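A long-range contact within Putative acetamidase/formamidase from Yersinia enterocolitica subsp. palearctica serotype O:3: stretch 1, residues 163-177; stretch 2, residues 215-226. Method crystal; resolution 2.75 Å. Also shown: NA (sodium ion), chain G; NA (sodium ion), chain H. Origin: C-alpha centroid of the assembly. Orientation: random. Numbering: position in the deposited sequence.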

# COMPACT_ATOMS: atom_id res chain seq x y z
N THR B 163 -22.79 -3.31 -27.07
CA THR B 163 -22.45 -4.60 -27.66
C THR B 163 -20.94 -4.53 -27.70
O THR B 163 -20.37 -3.70 -28.39
CB THR B 163 -23.04 -4.78 -29.07
OG1 THR B 163 -24.47 -4.75 -28.98
CG2 THR B 163 -22.62 -6.12 -29.66
N LEU B 164 -20.29 -5.39 -26.91
CA LEU B 164 -18.83 -5.39 -26.82
C LEU B 164 -18.19 -6.42 -27.74
O LEU B 164 -18.79 -7.47 -28.01
CB LEU B 164 -18.41 -5.70 -25.39
CG LEU B 164 -19.08 -4.88 -24.30
CD1 LEU B 164 -18.59 -5.35 -22.94
CD2 LEU B 164 -18.83 -3.39 -24.53
N PRO B 165 -16.97 -6.13 -28.24
CA PRO B 165 -16.31 -7.13 -29.08
C PRO B 165 -15.88 -8.33 -28.25
O PRO B 165 -15.60 -8.20 -27.06
CB PRO B 165 -15.08 -6.39 -29.63
CG PRO B 165 -15.37 -4.95 -29.46
CD PRO B 165 -16.24 -4.85 -28.24
N TYR B 166 -15.82 -9.49 -28.89
CA TYR B 166 -15.40 -10.72 -28.24
C TYR B 166 -13.87 -10.78 -28.26
O TYR B 166 -13.26 -11.03 -29.29
CB TYR B 166 -16.02 -11.92 -28.98
CG TYR B 166 -15.61 -13.28 -28.47
CD1 TYR B 166 -16.10 -13.78 -27.26
CD2 TYR B 166 -14.78 -14.11 -29.24
CE1 TYR B 166 -15.72 -15.04 -26.80
CE2 TYR B 166 -14.41 -15.36 -28.79
CZ TYR B 166 -14.88 -15.82 -27.57
OH TYR B 166 -14.51 -17.06 -27.12
N LYS B 167 -13.26 -10.48 -27.11
CA LYS B 167 -11.81 -10.51 -26.93
C LYS B 167 -11.53 -11.49 -25.79
O LYS B 167 -11.27 -11.08 -24.66
CB LYS B 167 -11.29 -9.12 -26.56
CG LYS B 167 -11.47 -8.05 -27.63
CD LYS B 167 -10.56 -8.23 -28.84
CE LYS B 167 -9.11 -7.92 -28.49
NZ LYS B 167 -8.96 -6.51 -27.99
N PRO B 168 -11.59 -12.79 -26.08
CA PRO B 168 -11.38 -13.76 -25.03
C PRO B 168 -9.94 -13.89 -24.55
O PRO B 168 -9.00 -13.56 -25.28
CB PRO B 168 -11.83 -15.06 -25.68
CG PRO B 168 -11.44 -14.89 -27.10
CD PRO B 168 -11.72 -13.44 -27.40
N HIS B 169 -9.78 -14.35 -23.31
CA HIS B 169 -8.47 -14.59 -22.71
C HIS B 169 -8.64 -15.46 -21.48
O HIS B 169 -9.74 -15.56 -20.92
CB HIS B 169 -7.79 -13.28 -22.32
CG HIS B 169 -8.52 -12.51 -21.27
ND1 HIS B 169 -9.53 -11.63 -21.58
CD2 HIS B 169 -8.38 -12.46 -19.93
CE1 HIS B 169 -10.00 -11.09 -20.47
NE2 HIS B 169 -9.31 -11.57 -19.45
N ILE B 170 -7.55 -16.08 -21.07
CA ILE B 170 -7.52 -16.95 -19.91
C ILE B 170 -7.17 -16.16 -18.66
O ILE B 170 -6.17 -15.45 -18.62
CB ILE B 170 -6.52 -18.11 -20.13
CG1 ILE B 170 -7.01 -19.04 -21.25
CG2 ILE B 170 -6.30 -18.90 -18.85
CD1 ILE B 170 -8.30 -19.78 -20.94
N GLY B 171 -8.00 -16.30 -17.64
CA GLY B 171 -7.80 -15.62 -16.37
C GLY B 171 -6.81 -16.35 -15.49
O GLY B 171 -5.99 -15.71 -14.84
N THR B 172 -6.90 -17.67 -15.46
CA THR B 172 -6.00 -18.50 -14.64
C THR B 172 -5.17 -19.47 -15.48
O THR B 172 -5.69 -20.45 -16.00
CB THR B 172 -6.76 -19.34 -13.58
OG1 THR B 172 -7.67 -20.23 -14.24
CG2 THR B 172 -7.53 -18.44 -12.61
N LEU B 173 -3.88 -19.19 -15.59
CA LEU B 173 -2.94 -20.03 -16.32
C LEU B 173 -1.76 -20.20 -15.38
O LEU B 173 -1.15 -19.21 -14.97
CB LEU B 173 -2.52 -19.39 -17.64
CG LEU B 173 -1.61 -20.24 -18.53
CD1 LEU B 173 -2.31 -21.55 -18.93
CD2 LEU B 173 -1.16 -19.48 -19.77
N SER B 174 -1.42 -21.43 -15.02
CA SER B 174 -0.34 -21.63 -14.06
C SER B 174 0.33 -22.99 -14.08
O SER B 174 -0.12 -23.92 -14.74
CB SER B 174 -0.89 -21.40 -12.65
OG SER B 174 -1.97 -22.27 -12.39
N VAL B 175 1.43 -23.06 -13.34
CA VAL B 175 2.18 -24.30 -13.15
C VAL B 175 2.31 -24.48 -11.64
O VAL B 175 2.18 -23.52 -10.88
CB VAL B 175 3.55 -24.30 -13.85
CG1 VAL B 175 3.36 -24.37 -15.35
CG2 VAL B 175 4.38 -23.09 -13.47
N SER B 176 2.54 -25.71 -11.20
CA SER B 176 2.64 -25.99 -9.77
C SER B 176 3.87 -25.42 -9.08
O SER B 176 4.93 -25.34 -9.68
CB SER B 176 2.67 -27.49 -9.53
OG SER B 176 2.88 -27.79 -8.15
N PRO B 177 3.70 -24.95 -7.82
CA PRO B 177 4.85 -24.55 -7.03
C PRO B 177 5.62 -25.82 -6.67
O PRO B 177 5.13 -26.92 -6.90
CB PRO B 177 4.22 -23.95 -5.78
CG PRO B 177 2.93 -23.41 -6.23
CD PRO B 177 2.46 -24.33 -7.32
N ARG B 215 3.26 -29.51 -14.43
CA ARG B 215 1.94 -29.45 -13.79
C ARG B 215 1.20 -28.19 -14.20
O ARG B 215 1.01 -27.28 -13.40
CB ARG B 215 2.03 -29.60 -12.26
CG ARG B 215 2.33 -31.02 -11.83
CD ARG B 215 2.56 -31.12 -10.34
NE ARG B 215 2.37 -32.51 -9.93
CZ ARG B 215 1.23 -33.03 -9.47
NH1 ARG B 215 0.14 -32.28 -9.28
NH2 ARG B 215 1.17 -34.32 -9.16
N LEU B 216 0.80 -28.15 -15.46
CA LEU B 216 0.09 -27.01 -16.03
C LEU B 216 -1.40 -27.04 -15.69
O LEU B 216 -2.06 -28.06 -15.86
CB LEU B 216 0.25 -26.99 -17.56
CG LEU B 216 -0.47 -25.88 -18.35
CD1 LEU B 216 0.02 -24.50 -17.95
CD2 LEU B 216 -0.25 -26.12 -19.84
N PHE B 217 -1.91 -25.90 -15.22
CA PHE B 217 -3.31 -25.74 -14.89
C PHE B 217 -3.88 -24.59 -15.72
O PHE B 217 -3.19 -23.59 -15.97
CB PHE B 217 -3.50 -25.40 -13.41
CG PHE B 217 -3.11 -26.49 -12.47
CD1 PHE B 217 -1.80 -26.63 -12.04
CD2 PHE B 217 -4.08 -27.36 -11.98
CE1 PHE B 217 -1.46 -27.64 -11.15
CE2 PHE B 217 -3.75 -28.37 -11.09
CZ PHE B 217 -2.43 -28.50 -10.66
N ILE B 218 -5.13 -24.72 -16.14
CA ILE B 218 -5.78 -23.69 -16.95
C ILE B 218 -7.25 -23.57 -16.57
O ILE B 218 -7.84 -24.51 -16.05
CB ILE B 218 -5.58 -23.97 -18.47
CG1 ILE B 218 -6.06 -22.80 -19.32
CG2 ILE B 218 -6.28 -25.27 -18.88
CD1 ILE B 218 -5.77 -22.97 -20.80
N GLY B 219 -7.83 -22.39 -16.78
CA GLY B 219 -9.25 -22.17 -16.47
C GLY B 219 -9.65 -20.72 -16.46
O GLY B 219 -8.87 -19.86 -16.86
N ASP B 220 -10.87 -20.47 -16.02
CA ASP B 220 -11.41 -19.11 -15.90
C ASP B 220 -11.30 -18.30 -17.20
O ASP B 220 -10.58 -17.30 -17.28
CB ASP B 220 -10.72 -18.40 -14.72
CG ASP B 220 -11.29 -17.00 -14.42
OD1 ASP B 220 -12.49 -16.72 -14.65
OD2 ASP B 220 -10.50 -16.20 -13.91
N ALA B 221 -12.01 -18.75 -18.22
CA ALA B 221 -12.01 -18.05 -19.50
C ALA B 221 -12.88 -16.80 -19.38
O ALA B 221 -13.92 -16.82 -18.71
CB ALA B 221 -12.53 -18.96 -20.59
N HIS B 222 -12.44 -15.71 -20.01
CA HIS B 222 -13.19 -14.45 -20.03
C HIS B 222 -13.51 -14.06 -21.46
O HIS B 222 -12.64 -14.15 -22.32
CB HIS B 222 -12.43 -13.27 -19.42
CG HIS B 222 -12.11 -13.41 -17.97
ND1 HIS B 222 -10.96 -12.90 -17.42
CD2 HIS B 222 -12.76 -14.05 -16.97
CE1 HIS B 222 -10.95 -13.16 -16.12
NE2 HIS B 222 -12.02 -13.87 -15.83
N ALA B 223 -14.74 -13.64 -21.71
CA ALA B 223 -15.14 -13.21 -23.06
C ALA B 223 -14.60 -11.82 -23.35
O ALA B 223 -14.49 -11.42 -24.50
CB ALA B 223 -16.66 -13.23 -23.20
N CYS B 224 -14.29 -11.09 -22.28
CA CYS B 224 -13.74 -9.73 -22.35
C CYS B 224 -13.38 -9.33 -20.93
O CYS B 224 -13.81 -9.99 -19.99
CB CYS B 224 -14.77 -8.76 -22.93
SG CYS B 224 -16.38 -8.83 -22.11
N GLN B 225 -12.58 -8.27 -20.77
CA GLN B 225 -12.21 -7.78 -19.43
C GLN B 225 -11.57 -6.41 -19.48
O GLN B 225 -10.72 -6.14 -20.34
CB GLN B 225 -11.25 -8.72 -18.71
CG GLN B 225 -10.85 -8.27 -17.30
CD GLN B 225 -9.73 -9.07 -16.70
OE1 GLN B 225 -9.77 -10.30 -16.67
NE2 GLN B 225 -8.73 -8.38 -16.21
N GLY B 226 -11.94 -5.57 -18.51
CA GLY B 226 -11.37 -4.24 -18.40
C GLY B 226 -10.09 -4.29 -17.57
O GLY B 226 -9.82 -5.28 -16.86
NA NA G . -12.95 -14.67 -13.84
NA NA H . -10.06 -14.52 -12.52
O HOH W 1 -11.19 -12.80 -10.46

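The two stretches pair as antiparallel strands: the axes of 172-175 and 215-222 run at 173° and approach to 4.6 Å. The ladder is tightest at Ser-174 and Phe-217, where Ser-174 N donates to Phe-217 O (2.9 Å) and Phe-217 N to Ser-174 O (2.7 Å), both nearly straight. A second reciprocal pair joins His-169 N to His-222 O (3.0 Å) and His-222 N to His-169 O (2.9 Å). Between them the chain turns a corner at Gly-171, and the register is kept by Gly-171 N donating to Asp-220 O (2.8 Å) and Thr-172 N to Gly-219 O (3.3 Å); the return bond from Gly-219 N to Thr-172 O (3.0 Å) is weak. Weak bonds flank these pairs: Lys-167 N to Ala-223 O (3.0 Å) and Ser-176 N to Arg-215 O (3.1 Å). In all, 966 Å² is buried between the stretches, both sides summed.

Gly-171 suits its place because a CB would clash: in ideal position it would lie 2.3 Å from Asp-220 OD2 and 3.0 Å from His-222 CE1, so the absence of a side chain makes room for the metal-binding residues. Asp-220, with phi and psi both positive (53°/65°), directs its carboxylate to two sodium ions: OD1 and OD2 of Asp-220 both bind the chain G ion NA, at 2.3 and 2.9 Å, and OD2 also binds the chain H ion NA at 2.2 Å. His-222 NE2 also binds the chain G ion NA at 2.3 Å, which explains why it sits near Asp-220 OD1 without a hydrogen bond.

On the same face as His-222, His-169 takes the p rotamer, and the end of its side chain comes nearer the neighboring strand. His-222 CB packs over that ring's face, 3.7 Å from its centroid, while His-169 NE2 donates to Gln-225 OE1 (3.1 Å) at the ring edge. The extended Gln-225 side chain, t at chi1 and chi2, carries this acceptor to the imidazole. Farther along this face, small Ser-174 sits beside Phe-217, with Ser-174 OG 3.6 Å from Phe-217 CB, and the edge of the phenyl ring meets Ser-176 CB.

The other face is apolar and buried. Ile-170 CG2 packs on Ile-218 CG1 (3.9 Å), and Leu-173 CD1 touches both Ile-218 CG1 (4.0 Å) and Leu-216 CD1 (3.9 Å). Val-175 CG1 extends the row, 4.2 Å from Leu-216 CD1, while Ile-170 CD1 also rests 4.3 Å from Ala-221 CB. The rule is alternation: aliphatic side chains, from Ala-221 to the leucines and isoleucines, pack on one face, while the opposite face carries His-169, Thr-172, Ser-174, Phe-217 and His-222, and of these His-222 binds a sodium ion.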